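Local coordinates for putative uncharacterized protein (Mycobacterium abscessus, PDB 3RR6) that probably acts as a metal-dependent isomerase or acetylpyruvate hydrolase of the fumarylacetoacetate hydrolase family, although its function has not been established, at residues 60-65 against 226-231; 72-77 against 201-206; 115-120 against 189-194; 185-190 against 248-253. All coordinates share one frame; numbering follows the deposited sequence. Where two conformers were deposited one is given.

Contact 1: 60-65 against 226-231. With EDO (1,2-ethanediol), chain P.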
loop_
_atom_site.group_PDB
_atom_site.type_symbol
_atom_site.label_atom_id
_atom_site.label_comp_id
_atom_site.label_asym_id
_atom_site.label_seq_id
_atom_site.Cartn_x
_atom_site.Cartn_y
_atom_site.Cartn_z
ATOM N N ALA A 60 -1.570 10.551 -2.712
ATOM C CA ALA A 60 -1.998 9.256 -2.185
ATOM C C ALA A 60 -3.435 9.031 -2.648
ATOM O O ALA A 60 -4.229 9.970 -2.648
ATOM C CB ALA A 60 -1.921 9.215 -0.668
ATOM N N PRO A 61 -3.771 7.801 -3.066
ATOM C CA PRO A 61 -5.035 7.618 -3.806
ATOM C C PRO A 61 -6.324 7.565 -2.989
ATOM O O PRO A 61 -7.409 7.487 -3.576
ATOM C CB PRO A 61 -4.817 6.283 -4.522
ATOM C CG PRO A 61 -3.833 5.561 -3.678
ATOM C CD PRO A 61 -2.893 6.625 -3.197
ATOM N N ILE A 62 -6.217 7.587 -1.668
ATOM C CA ILE A 62 -7.390 7.452 -0.808
ATOM C C ILE A 62 -7.113 8.131 0.526
ATOM O O ILE A 62 -5.954 8.257 0.936
ATOM C CB ILE A 62 -7.728 5.946 -0.606
ATOM C CG1 ILE A 62 -9.187 5.750 -0.214
ATOM C CG2 ILE A 62 -6.781 5.309 0.398
ATOM C CD1 ILE A 62 -10.123 5.726 -1.386
ATOM N N LEU A 63 -8.175 8.596 1.175
ATOM C CA LEU A 63 -8.117 9.095 2.535
ATOM C C LEU A 63 -8.487 7.943 3.471
ATOM O O LEU A 63 -9.659 7.560 3.565
ATOM C CB LEU A 63 -9.092 10.265 2.697
ATOM C CG LEU A 63 -8.816 11.470 1.790
ATOM C CD1 LEU A 63 -9.897 12.543 2.007
ATOM C CD2 LEU A 63 -7.427 12.008 2.053
ATOM N N ALA A 64 -7.471 7.345 4.092
ATOM C CA ALA A 64 -7.644 6.181 4.966
ATOM C C ALA A 64 -7.789 6.594 6.409
ATOM O O ALA A 64 -7.045 7.453 6.881
ATOM C CB ALA A 64 -6.425 5.238 4.836
ATOM N N SER A 65 -8.727 5.982 7.125
ATOM C CA SER A 65 -8.843 6.253 8.563
ATOM C C SER A 65 -7.711 5.582 9.338
ATOM O O SER A 65 -7.237 6.121 10.334
ATOM C CB SER A 65 -10.214 5.860 9.120
ATOM O OG SER A 65 -10.285 4.504 9.505
ATOM N N GLY A 226 -12.106 3.101 2.659
ATOM C CA GLY A 226 -10.864 3.830 2.559
ATOM C C GLY A 226 -9.730 3.274 3.396
ATOM O O GLY A 226 -8.575 3.609 3.154
ATOM N N ASP A 227 -10.038 2.436 4.387
ATOM C CA ASP A 227 -8.976 1.809 5.168
ATOM C C ASP A 227 -8.056 0.980 4.265
ATOM O O ASP A 227 -8.489 0.394 3.272
ATOM C CB ASP A 227 -9.540 0.927 6.284
ATOM C CG ASP A 227 -10.048 1.722 7.473
ATOM O OD1 ASP A 227 -9.855 2.965 7.513
ATOM O OD2 ASP A 227 -10.647 1.091 8.371
ATOM N N VAL A 228 -6.792 0.933 4.642
ATOM C CA VAL A 228 -5.764 0.235 3.881
ATOM C C VAL A 228 -5.219 -0.911 4.715
ATOM O O VAL A 228 -4.951 -0.733 5.903
ATOM C CB VAL A 228 -4.638 1.196 3.508
ATOM C CG1 VAL A 228 -3.457 0.456 2.880
ATOM C CG2 VAL A 228 -5.151 2.272 2.549
ATOM N N ILE A 229 -5.068 -2.083 4.098
ATOM C CA ILE A 229 -4.366 -3.205 4.721
ATOM C C ILE A 229 -3.164 -3.583 3.855
ATOM O O ILE A 229 -3.317 -3.998 2.702
ATOM C CB ILE A 229 -5.245 -4.455 4.920
ATOM C CG1 ILE A 229 -6.527 -4.111 5.674
ATOM C CG2 ILE A 229 -4.428 -5.522 5.677
ATOM C CD1 ILE A 229 -7.560 -5.261 5.687
ATOM N N LEU A 230 -1.964 -3.418 4.401
ATOM C CA LEU A 230 -0.737 -3.832 3.716
ATOM C C LEU A 230 -0.532 -5.319 3.962
ATOM O O LEU A 230 -0.611 -5.777 5.099
ATOM C CB LEU A 230 0.461 -3.033 4.218
ATOM C CG LEU A 230 0.370 -1.513 4.100
ATOM C CD1 LEU A 230 1.667 -0.881 4.569
ATOM C CD2 LEU A 230 0.065 -1.096 2.662
ATOM N N THR A 231 -0.261 -6.070 2.905
ATOM C CA THR A 231 -0.341 -7.535 2.978
ATOM C C THR A 231 0.966 -8.269 3.302
ATOM O O THR A 231 0.985 -9.493 3.319
ATOM C CB THR A 231 -0.925 -8.106 1.682
ATOM O OG1 THR A 231 -0.095 -7.733 0.573
ATOM C CG2 THR A 231 -2.365 -7.599 1.470
HETATM C C1 EDO P . -11.192 9.110 -1.385
HETATM O O1 EDO P . -10.941 8.837 0.001
HETATM C C2 EDO P . -12.628 8.736 -1.749
HETATM O O2 EDO P . -13.469 9.891 -1.684
HETATM O O HOH W 1 -11.301 5.113 6.024
#
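The backbones of A64 and D227 approach to 4.6 Å between their CA atoms, where the irregular chain 60-65 passes the entry of strand 228-230. The carboxylate of D227 carries the polar part. Its OD1 receives the hydroxyl of S65, OG to OD1 2.6 Å, through the syn lone pair on the side of OD2. S65 can make this bond because OG sits between its own N and carbonyl carbon (chi1 86°). The amide of S65 adds a weak bond to the same OD1 and also gives its hydrogen to a water, 2.9 Å from N to the water oxygen, which in turn donates to OD1. OD2 faces K66 in a salt bridge and takes the amide of L224, so an aspartate here holds several donors at once. Beneath this polar cluster, the CB of A64 rests on the carbonyl O of G226 at 3.2 Å, a distance that suits a small residue. V228 CG2 then fills the space beside both A64 CB (4.0 Å) and I62 CG2 (4.1 Å). G226 has a positive phi of 99°, and the carbonyl O of L63 lies where a beta carbon would go, which explains a glycine. V228 bonds through its backbone to K66 and V68, so the contact leads into the parallel pairing of strands 67-70 and 228-230 in the fumarylacetoacetate hydrolase fold.

Contact 2: 72-77 against 201-206. With EDO (1,2-ethanediol), chain O.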
loop_
_atom_site.group_PDB
_atom_site.type_symbol
_atom_site.label_atom_id
_atom_site.label_comp_id
_atom_site.label_asym_id
_atom_site.label_seq_id
_atom_site.Cartn_x
_atom_site.Cartn_y
_atom_site.Cartn_z
ATOM N N LYS A 72 5.805 -9.744 7.637
ATOM C CA LYS A 72 6.329 -10.808 6.769
ATOM C C LYS A 72 5.288 -11.348 5.752
ATOM O O LYS A 72 4.954 -10.639 4.808
ATOM C CB LYS A 72 6.940 -11.905 7.648
ATOM C CG LYS A 72 8.060 -11.367 8.552
ATOM C CD LYS A 72 8.656 -12.441 9.446
ATOM C CE LYS A 72 9.703 -11.853 10.379
ATOM N NZ LYS A 72 9.107 -10.867 11.316
ATOM N N ASN A 73 4.813 -12.587 5.922
ATOM C CA ASN A 73 3.679 -13.158 5.150
ATOM C C ASN A 73 3.958 -13.699 3.740
ATOM O O ASN A 73 3.018 -13.932 2.977
ATOM C CB ASN A 73 2.473 -12.191 5.087
ATOM C CG ASN A 73 1.161 -12.903 4.775
ATOM O OD1 ASN A 73 0.938 -14.030 5.234
ATOM N ND2 ASN A 73 0.285 -12.245 4.006
ATOM N N TYR A 74 5.228 -13.912 3.406
ATOM C CA TYR A 74 5.594 -14.548 2.141
ATOM C C TYR A 74 6.362 -15.843 2.350
ATOM O O TYR A 74 7.308 -15.899 3.150
ATOM C CB TYR A 74 6.466 -13.612 1.301
ATOM C CG TYR A 74 5.695 -12.594 0.505
ATOM C CD1 TYR A 74 5.200 -11.444 1.100
ATOM C CD2 TYR A 74 5.452 -12.788 -0.847
ATOM C CE1 TYR A 74 4.490 -10.511 0.365
ATOM C CE2 TYR A 74 4.746 -11.868 -1.594
ATOM C CZ TYR A 74 4.270 -10.725 -0.985
ATOM O OH TYR A 74 3.561 -9.804 -1.709
ATOM N N ALA A 75 5.984 -16.866 1.591
ATOM C CA ALA A 75 6.796 -18.072 1.467
ATOM C C ALA A 75 8.027 -17.759 0.625
ATOM O O ALA A 75 7.976 -16.922 -0.273
ATOM C CB ALA A 75 5.986 -19.185 0.806
ATOM N N ALA A 76 9.122 -18.459 0.905
ATOM C CA ALA A 76 10.361 -18.312 0.130
ATOM C C ALA A 76 10.257 -18.839 -1.306
ATOM O O ALA A 76 10.893 -18.298 -2.216
ATOM C CB ALA A 76 11.504 -19.003 0.858
ATOM N N HIS A 77 9.461 -19.887 -1.509
ATOM C CA HIS A 77 9.388 -20.591 -2.787
ATOM C C HIS A 77 8.041 -21.296 -2.888
ATOM O O HIS A 77 7.438 -21.629 -1.867
ATOM C CB HIS A 77 10.546 -21.606 -2.866
ATOM C CG HIS A 77 10.718 -22.264 -4.206
ATOM N ND1 HIS A 77 10.038 -23.407 -4.566
ATOM C CD2 HIS A 77 11.533 -21.969 -5.247
ATOM C CE1 HIS A 77 10.405 -23.773 -5.782
ATOM N NE2 HIS A 77 11.314 -22.918 -6.217
ATOM N N SER A 201 9.164 -10.964 -5.812
ATOM C CA SER A 201 8.409 -12.165 -5.511
ATOM C C SER A 201 7.082 -12.110 -6.255
ATOM O O SER A 201 6.913 -11.291 -7.157
ATOM C CB SER A 201 8.192 -12.292 -4.008
ATOM O OG SER A 201 7.686 -13.585 -3.686
ATOM N N ARG A 202 6.165 -13.000 -5.907
ATOM C CA ARG A 202 4.832 -12.997 -6.492
ATOM C C ARG A 202 3.814 -13.161 -5.368
ATOM O O ARG A 202 4.076 -13.840 -4.375
ATOM C CB ARG A 202 4.678 -14.124 -7.518
ATOM C CG ARG A 202 5.682 -14.084 -8.673
ATOM C CD ARG A 202 5.306 -15.069 -9.779
ATOM N NE ARG A 202 4.104 -14.627 -10.472
ATOM C CZ ARG A 202 4.069 -13.691 -11.419
ATOM N NH1 ARG A 202 5.185 -13.100 -11.840
ATOM N NH2 ARG A 202 2.903 -13.350 -11.956
ATOM N N THR A 203 2.653 -12.542 -5.531
ATOM C CA THR A 203 1.636 -12.581 -4.477
ATOM C C THR A 203 0.998 -13.970 -4.319
ATOM O O THR A 203 0.253 -14.210 -3.375
ATOM C CB THR A 203 0.532 -11.524 -4.711
ATOM O OG1 THR A 203 -0.137 -11.793 -5.945
ATOM C CG2 THR A 203 1.113 -10.101 -4.738
ATOM N N SER A 204 1.289 -14.887 -5.238
ATOM C CA SER A 204 0.936 -16.295 -5.069
ATOM C C SER A 204 1.707 -16.975 -3.940
ATOM O O SER A 204 1.340 -18.089 -3.526
ATOM C CB SER A 204 1.133 -17.059 -6.384
ATOM O OG SER A 204 2.386 -16.760 -6.976
ATOM N N LEU A 205 2.760 -16.317 -3.439
ATOM C CA LEU A 205 3.487 -16.797 -2.270
ATOM C C LEU A 205 3.013 -16.179 -0.940
ATOM O O LEU A 205 3.637 -16.396 0.094
ATOM C CB LEU A 205 5.005 -16.593 -2.475
ATOM C CG LEU A 205 5.562 -17.342 -3.696
ATOM C CD1 LEU A 205 7.063 -17.125 -3.819
ATOM C CD2 LEU A 205 5.239 -18.832 -3.630
ATOM N N LEU A 206 1.908 -15.426 -0.940
ATOM C CA LEU A 206 1.340 -14.955 0.340
ATOM C C LEU A 206 0.926 -16.150 1.200
ATOM O O LEU A 206 0.211 -17.055 0.726
ATOM C CB LEU A 206 0.134 -14.045 0.103
ATOM C CG LEU A 206 0.401 -12.649 -0.449
ATOM C CD1 LEU A 206 -0.914 -11.961 -0.807
ATOM C CD2 LEU A 206 1.165 -11.797 0.544
HETATM C C1 EDO O . 8.923 -12.515 3.826
HETATM O O1 EDO O . 7.599 -12.387 4.365
HETATM C C2 EDO O . 9.810 -13.269 4.794
HETATM O O2 EDO O . 10.124 -12.450 5.925
HETATM O O HOH W 2 8.902 -14.885 -1.821
#
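Y74 lays its ring against L206, whose methyl CD2 stands over one face in a CH-pi contact, 3.9 Å from the ring centroid and 26° off the normal. The methyl lies toward the rim, with CE1 and CZ as its nearest ring atoms, and the two side chains run side by side in the same direction. At the ring edge the carbonyl O of R202 lies 3.5 Å from Y74 CE2. An aromatic residue suits this place, since its flat face takes a leucine while its weakly polarised C-H edge faces the carbonyl O of R202. The backbone closes the contact next to the ring: the amide N of A75 gives a nearly straight bond to L205 O at 2.8 Å. The side chain of L205 reaches along the chain, its CD2 3.8 Å from the carbonyl C of H77. A water donates to A75 O and also pairs with S201 OG, at 2.6 Å from the latter. Further out, the 3-10 turn 203-205 is pinned by L205 N to R202 O, and T203 OG1 is held by P184 O. N73 sets the course of the loop before Y74; it adopts a left-handed conformation (phi 80°) that asparagine tolerates well, and its side chain is fixed by T231 O and H208 N. The result is a single beta bridge, Y74 with L206, tying the loop after strand 67-70 to the residue that follows the 3-10 turn at the end of strand 196-202.

Contact 3: 115-120 against 189-194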
loop_
_atom_site.group_PDB
_atom_site.type_symbol
_atom_site.label_atom_id
_atom_site.label_comp_id
_atom_site.label_asym_id
_atom_site.label_seq_id
_atom_site.Cartn_x
_atom_site.Cartn_y
_atom_site.Cartn_z
ATOM N N VAL A 115 16.960 2.671 8.473
ATOM C CA VAL A 115 15.601 2.690 7.925
ATOM C C VAL A 115 15.539 1.781 6.700
ATOM O O VAL A 115 16.392 1.873 5.820
ATOM C CB VAL A 115 15.171 4.119 7.551
ATOM C CG1 VAL A 115 13.761 4.117 6.928
ATOM C CG2 VAL A 115 15.186 5.020 8.795
ATOM N N HIS A 116 14.546 0.890 6.662
ATOM C CA HIS A 116 14.418 -0.097 5.588
ATOM C C HIS A 116 13.156 0.075 4.763
ATOM O O HIS A 116 12.131 0.534 5.277
ATOM C CB HIS A 116 14.415 -1.506 6.178
ATOM C CG HIS A 116 15.745 -1.951 6.688
ATOM N ND1 HIS A 116 16.029 -3.273 6.953
ATOM C CD2 HIS A 116 16.875 -1.259 6.971
ATOM C CE1 HIS A 116 17.275 -3.372 7.386
ATOM N NE2 HIS A 116 17.812 -2.168 7.404
ATOM N N HIS A 117 13.244 -0.306 3.489
ATOM C CA HIS A 117 12.089 -0.413 2.601
ATOM C C HIS A 117 11.402 -1.764 2.756
ATOM O O HIS A 117 12.058 -2.785 2.979
ATOM C CB HIS A 117 12.507 -0.251 1.122
ATOM C CG HIS A 117 13.565 -1.221 0.666
ATOM N ND1 HIS A 117 13.302 -2.547 0.383
ATOM C CD2 HIS A 117 14.889 -1.049 0.439
ATOM C CE1 HIS A 117 14.421 -3.147 0.012
ATOM N NE2 HIS A 117 15.400 -2.260 0.035
ATOM N N GLU A 118 10.088 -1.771 2.549
ATOM C CA GLU A 118 9.283 -3.000 2.559
ATOM C C GLU A 118 8.153 -2.847 1.543
ATOM O O GLU A 118 7.097 -2.288 1.843
ATOM C CB GLU A 118 8.730 -3.287 3.968
ATOM C CG GLU A 118 9.840 -3.497 5.011
ATOM C CD GLU A 118 9.375 -3.913 6.387
ATOM O OE1 GLU A 118 8.179 -4.157 6.587
ATOM O OE2 GLU A 118 10.249 -3.974 7.291
ATOM N N GLY A 119 8.384 -3.316 0.318
ATOM C CA GLY A 119 7.374 -3.174 -0.732
ATOM C C GLY A 119 6.223 -4.126 -0.503
ATOM O O GLY A 119 6.449 -5.289 -0.189
ATOM N N GLU A 120 4.986 -3.640 -0.657
ATOM C CA GLU A 120 3.791 -4.444 -0.341
ATOM C C GLU A 120 2.615 -4.168 -1.269
ATOM O O GLU A 120 2.419 -3.053 -1.738
ATOM C CB GLU A 120 3.333 -4.197 1.107
ATOM C CG GLU A 120 4.491 -4.134 2.097
ATOM C CD GLU A 120 4.192 -4.573 3.500
ATOM O OE1 GLU A 120 3.031 -4.872 3.834
ATOM O OE2 GLU A 120 5.170 -4.681 4.273
ATOM N N ILE A 189 5.682 -8.654 -7.636
ATOM C CA ILE A 189 5.982 -7.475 -6.838
ATOM C C ILE A 189 7.497 -7.329 -6.787
ATOM O O ILE A 189 8.207 -8.312 -6.562
ATOM C CB ILE A 189 5.358 -7.566 -5.410
ATOM C CG1 ILE A 189 5.757 -6.356 -4.564
ATOM C CG2 ILE A 189 5.743 -8.874 -4.700
ATOM C CD1 ILE A 189 4.917 -6.215 -3.312
ATOM N N ARG A 190 8.000 -6.121 -7.027
ATOM C CA ARG A 190 9.444 -5.915 -6.955
ATOM C C ARG A 190 9.798 -4.546 -6.401
ATOM O O ARG A 190 9.061 -3.575 -6.602
ATOM C CB ARG A 190 10.101 -6.175 -8.315
ATOM C CG ARG A 190 10.204 -5.012 -9.229
ATOM C CD ARG A 190 11.158 -5.310 -10.390
ATOM N NE ARG A 190 11.141 -4.180 -11.301
ATOM C CZ ARG A 190 10.220 -3.969 -12.239
ATOM N NH1 ARG A 190 9.230 -4.830 -12.442
ATOM N NH2 ARG A 190 10.308 -2.890 -12.998
ATOM N N THR A 191 10.913 -4.475 -5.684
ATOM C CA THR A 191 11.386 -3.220 -5.103
ATOM C C THR A 191 12.766 -2.923 -5.650
ATOM O O THR A 191 13.620 -3.820 -5.674
ATOM C CB THR A 191 11.478 -3.314 -3.580
ATOM O OG1 THR A 191 10.194 -3.656 -3.053
ATOM C CG2 THR A 191 11.950 -1.988 -2.971
ATOM N N GLU A 192 12.966 -1.683 -6.099
ATOM C CA GLU A 192 14.262 -1.228 -6.604
ATOM C C GLU A 192 14.763 -0.037 -5.800
ATOM O O GLU A 192 13.988 0.829 -5.411
ATOM C CB GLU A 192 14.175 -0.848 -8.092
ATOM C CG GLU A 192 13.795 -1.977 -9.018
ATOM C CD GLU A 192 13.755 -1.570 -10.491
ATOM O OE1 GLU A 192 14.103 -0.409 -10.813
ATOM O OE2 GLU A 192 13.391 -2.428 -11.329
ATOM N N VAL A 193 16.067 -0.001 -5.554
ATOM C CA VAL A 193 16.719 1.164 -4.964
ATOM C C VAL A 193 17.780 1.611 -5.964
ATOM O O VAL A 193 18.688 0.846 -6.303
ATOM C CB VAL A 193 17.352 0.844 -3.606
ATOM C CG1 VAL A 193 18.149 2.046 -3.068
ATOM C CG2 VAL A 193 16.287 0.410 -2.607
ATOM N N ASN A 194 17.631 2.836 -6.459
ATOM C CA ASN A 194 18.539 3.384 -7.479
ATOM C C ASN A 194 18.692 2.441 -8.680
ATOM O O ASN A 194 19.787 2.274 -9.218
ATOM C CB ASN A 194 19.892 3.716 -6.853
ATOM C CG ASN A 194 19.770 4.622 -5.661
ATOM O OD1 ASN A 194 18.876 5.474 -5.609
ATOM N ND2 ASN A 194 20.655 4.439 -4.682
#
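H117 and T191 meet where two beta layers of the fumarylacetoacetate hydrolase fold pack face to face, their chains running in nearly opposite directions, 164° apart. The contact is made by side chains. The CB of H117 points toward strand 188-193, and the torsion that puts CG between the backbone N and the carbonyl carbon (chi1 56°) swings the ring to where T191 places CG2 over one face, 4.0 Å from the centroid, as a CH-pi contact. V193 approaches the same ring obliquely, with CG2 3.7 Å from H117 CD2. A threonine suits the place since its two branches do different work: the methyl covers the ring, while OG1 turns to Q199 OE1, which also takes the amide of G119. OG1 comes 3.7 Å from G119 CA, on the side where a beta carbon would project, so a glycine lets the layers close up. I189 is stretched out, with both torsions near 180°, and sends CD1 to 3.6 Å from the CA of E120. Residues alternate along strand 188-193, and R190 and E192 point away from this interface; there R190 NE bonds to E192 OE2 at 2.9 Å, in the guanidinium plane but on the anti side of the carboxylate.

Contact 4: 185-190 against 248-253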
loop_
_atom_site.group_PDB
_atom_site.type_symbol
_atom_site.label_atom_id
_atom_site.label_comp_id
_atom_site.label_asym_id
_atom_site.label_seq_id
_atom_site.Cartn_x
_atom_site.Cartn_y
_atom_site.Cartn_z
ATOM N N ALA A 185 -4.268 -12.735 -6.944
ATOM C CA ALA A 185 -3.814 -14.100 -6.647
ATOM C C ALA A 185 -2.370 -14.401 -7.070
ATOM O O ALA A 185 -1.702 -15.196 -6.408
ATOM C CB ALA A 185 -4.767 -15.120 -7.273
ATOM N N ASP A 186 -1.895 -13.791 -8.157
ATOM C CA ASP A 186 -0.560 -14.117 -8.691
ATOM C C ASP A 186 0.085 -12.971 -9.474
ATOM O O ASP A 186 0.272 -13.048 -10.692
ATOM C CB ASP A 186 -0.633 -15.377 -9.568
ATOM C CG ASP A 186 0.732 -15.877 -9.997
ATOM O OD1 ASP A 186 1.724 -15.610 -9.282
ATOM O OD2 ASP A 186 0.815 -16.536 -11.064
ATOM N N LEU A 187 0.456 -11.920 -8.755
ATOM C CA LEU A 187 1.070 -10.735 -9.349
ATOM C C LEU A 187 2.526 -10.616 -8.936
ATOM O O LEU A 187 2.844 -10.830 -7.776
ATOM C CB LEU A 187 0.338 -9.488 -8.843
ATOM C CG LEU A 187 -1.166 -9.406 -9.118
ATOM C CD1 LEU A 187 -1.773 -8.168 -8.448
ATOM C CD2 LEU A 187 -1.447 -9.433 -10.615
ATOM N N GLU A 188 3.406 -10.238 -9.865
ATOM C CA GLU A 188 4.790 -9.914 -9.488
ATOM C C GLU A 188 4.849 -8.636 -8.673
ATOM O O GLU A 188 4.160 -7.651 -8.983
ATOM C CB GLU A 188 5.717 -9.760 -10.702
ATOM C CG GLU A 188 7.191 -9.635 -10.275
ATOM C CD GLU A 188 8.156 -9.285 -11.396
ATOM O OE1 GLU A 188 8.764 -10.216 -11.937
ATOM O OE2 GLU A 188 8.335 -8.077 -11.689
ATOM N N ILE A 189 5.682 -8.654 -7.636
ATOM C CA ILE A 189 5.982 -7.475 -6.838
ATOM C C ILE A 189 7.497 -7.329 -6.787
ATOM O O ILE A 189 8.207 -8.312 -6.562
ATOM C CB ILE A 189 5.358 -7.566 -5.410
ATOM C CG1 ILE A 189 5.757 -6.356 -4.564
ATOM C CG2 ILE A 189 5.743 -8.874 -4.700
ATOM C CD1 ILE A 189 4.917 -6.215 -3.312
ATOM N N ARG A 190 8.000 -6.121 -7.027
ATOM C CA ARG A 190 9.444 -5.915 -6.955
ATOM C C ARG A 190 9.798 -4.546 -6.401
ATOM O O ARG A 190 9.061 -3.575 -6.602
ATOM C CB ARG A 190 10.101 -6.175 -8.315
ATOM C CG ARG A 190 10.204 -5.012 -9.229
ATOM C CD ARG A 190 11.158 -5.310 -10.390
ATOM N NE ARG A 190 11.141 -4.180 -11.301
ATOM C CZ ARG A 190 10.220 -3.969 -12.239
ATOM N NH1 ARG A 190 9.230 -4.830 -12.442
ATOM N NH2 ARG A 190 10.308 -2.890 -12.998
ATOM N N VAL A 248 8.542 0.644 -5.882
ATOM C CA VAL A 248 7.889 -0.639 -5.745
ATOM C C VAL A 248 6.956 -0.776 -6.931
ATOM O O VAL A 248 6.143 0.108 -7.188
ATOM C CB VAL A 248 7.089 -0.743 -4.424
ATOM C CG1 VAL A 248 6.492 -2.134 -4.262
ATOM C CG2 VAL A 248 7.982 -0.399 -3.207
ATOM N N THR A 249 7.088 -1.878 -7.659
ATOM C CA THR A 249 6.301 -2.116 -8.864
ATOM C C THR A 249 5.469 -3.384 -8.659
ATOM O O THR A 249 5.978 -4.419 -8.221
ATOM C CB THR A 249 7.213 -2.248 -10.107
ATOM O OG1 THR A 249 7.963 -1.031 -10.277
ATOM C CG2 THR A 249 6.399 -2.548 -11.363
ATOM N N ILE A 250 4.175 -3.297 -8.951
ATOM C CA ILE A 250 3.304 -4.468 -8.888
ATOM C C ILE A 250 2.612 -4.663 -10.228
ATOM O O ILE A 250 2.008 -3.739 -10.779
ATOM C CB ILE A 250 2.262 -4.376 -7.738
ATOM C CG1 ILE A 250 2.981 -4.288 -6.391
ATOM C CG2 ILE A 250 1.319 -5.599 -7.755
ATOM C CD1 ILE A 250 2.063 -4.252 -5.169
ATOM N N GLU A 251 2.735 -5.879 -10.748
ATOM C CA GLU A 251 2.086 -6.301 -11.977
ATOM C C GLU A 251 0.599 -5.953 -11.951
ATOM O O GLU A 251 -0.106 -6.256 -10.979
ATOM C CB GLU A 251 2.274 -7.821 -12.138
ATOM C CG GLU A 251 1.674 -8.403 -13.396
ATOM C CD GLU A 251 1.879 -9.901 -13.507
ATOM O OE1 GLU A 251 2.510 -10.506 -12.606
ATOM O OE2 GLU A 251 1.412 -10.481 -14.517
ATOM N N GLY A 252 0.140 -5.285 -13.008
ATOM C CA GLY A 252 -1.267 -4.910 -13.138
ATOM C C GLY A 252 -1.658 -3.624 -12.439
ATOM O O GLY A 252 -2.811 -3.183 -12.553
ATOM N N ILE A 253 -0.718 -3.015 -11.717
ATOM C CA ILE A 253 -0.977 -1.747 -11.043
ATOM C C ILE A 253 -0.083 -0.646 -11.612
ATOM O O ILE A 253 -0.575 0.305 -12.223
ATOM C CB ILE A 253 -0.800 -1.857 -9.502
ATOM C CG1 ILE A 253 -1.711 -2.953 -8.931
ATOM C CG2 ILE A 253 -1.110 -0.501 -8.846
ATOM C CD1 ILE A 253 -1.606 -3.159 -7.426
HETATM O O HOH W 3 6.596 -6.189 -10.787
#
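R190 and T249 form a hydrogen-bonded antiparallel pair, their two backbone bonds being R190 N to T249 O and T249 N to R190 O, the latter 2.8 Å. The next backbone bond, E251 N to E188 O, follows in register. Its expected mate is supplied by a side chain: E251, extended with CG anti to its own N (chi1 -179°), brings OE1 to 2.9 Å from E188 N and accepts through the anti lone pair. OE1 also forms a salt bridge with R202 NH2, so a glutamate suits this strand end by taking two donors. Apolar contacts cover the buried face, where I189 and I250 lie side by side with their CD1 atoms 3.9 Å apart. L187 crosses I250 at about a right angle, CD1 to CG2 4.1 Å. On the other face a charged group packs on an aliphatic carbon: T249 CB lies over one face of the R190 guanidinium, 4.0 Å from its plane and toward its rim. R190 NH1 makes a weak, long salt bridge to E188 OE2 at 3.5 Å, while the stronger hold on R190 is that of E192 on NE. E188 OE1 is paired with R200. Beyond the strand, I253 N bonds back to I250 O at 3.0 Å across a type II turn, in which G252 accepts the positive phi (84°). This is a tight beta hairpin, strand 245-250 turning into 254-261, with strand 188-193 added antiparallel on its flank.

In the fold
From the N terminus, segment 60-65 opens the longest loop, closed by contact 1 at 226-231. Inside it, 72-77 opens the loop of contact 2, closed at 201-206, and within that lies contact 3, from 115-120 to 189-194. The three are therefore nested. Contact 4 starts at 185-190, on the strand where contact 3 ends, and runs to 248-253, crossing contacts 1 and 2. Strand 188-193 joins contacts 3 and 4 and neighbours strand 196-202 of contact 2. Contacts 1 and 2 meet where T231 O lies 2.9 Å from N73 ND2. Contact 1 shares its sheet with strand 115-125, which contact 3 packs against the layer of contact 4.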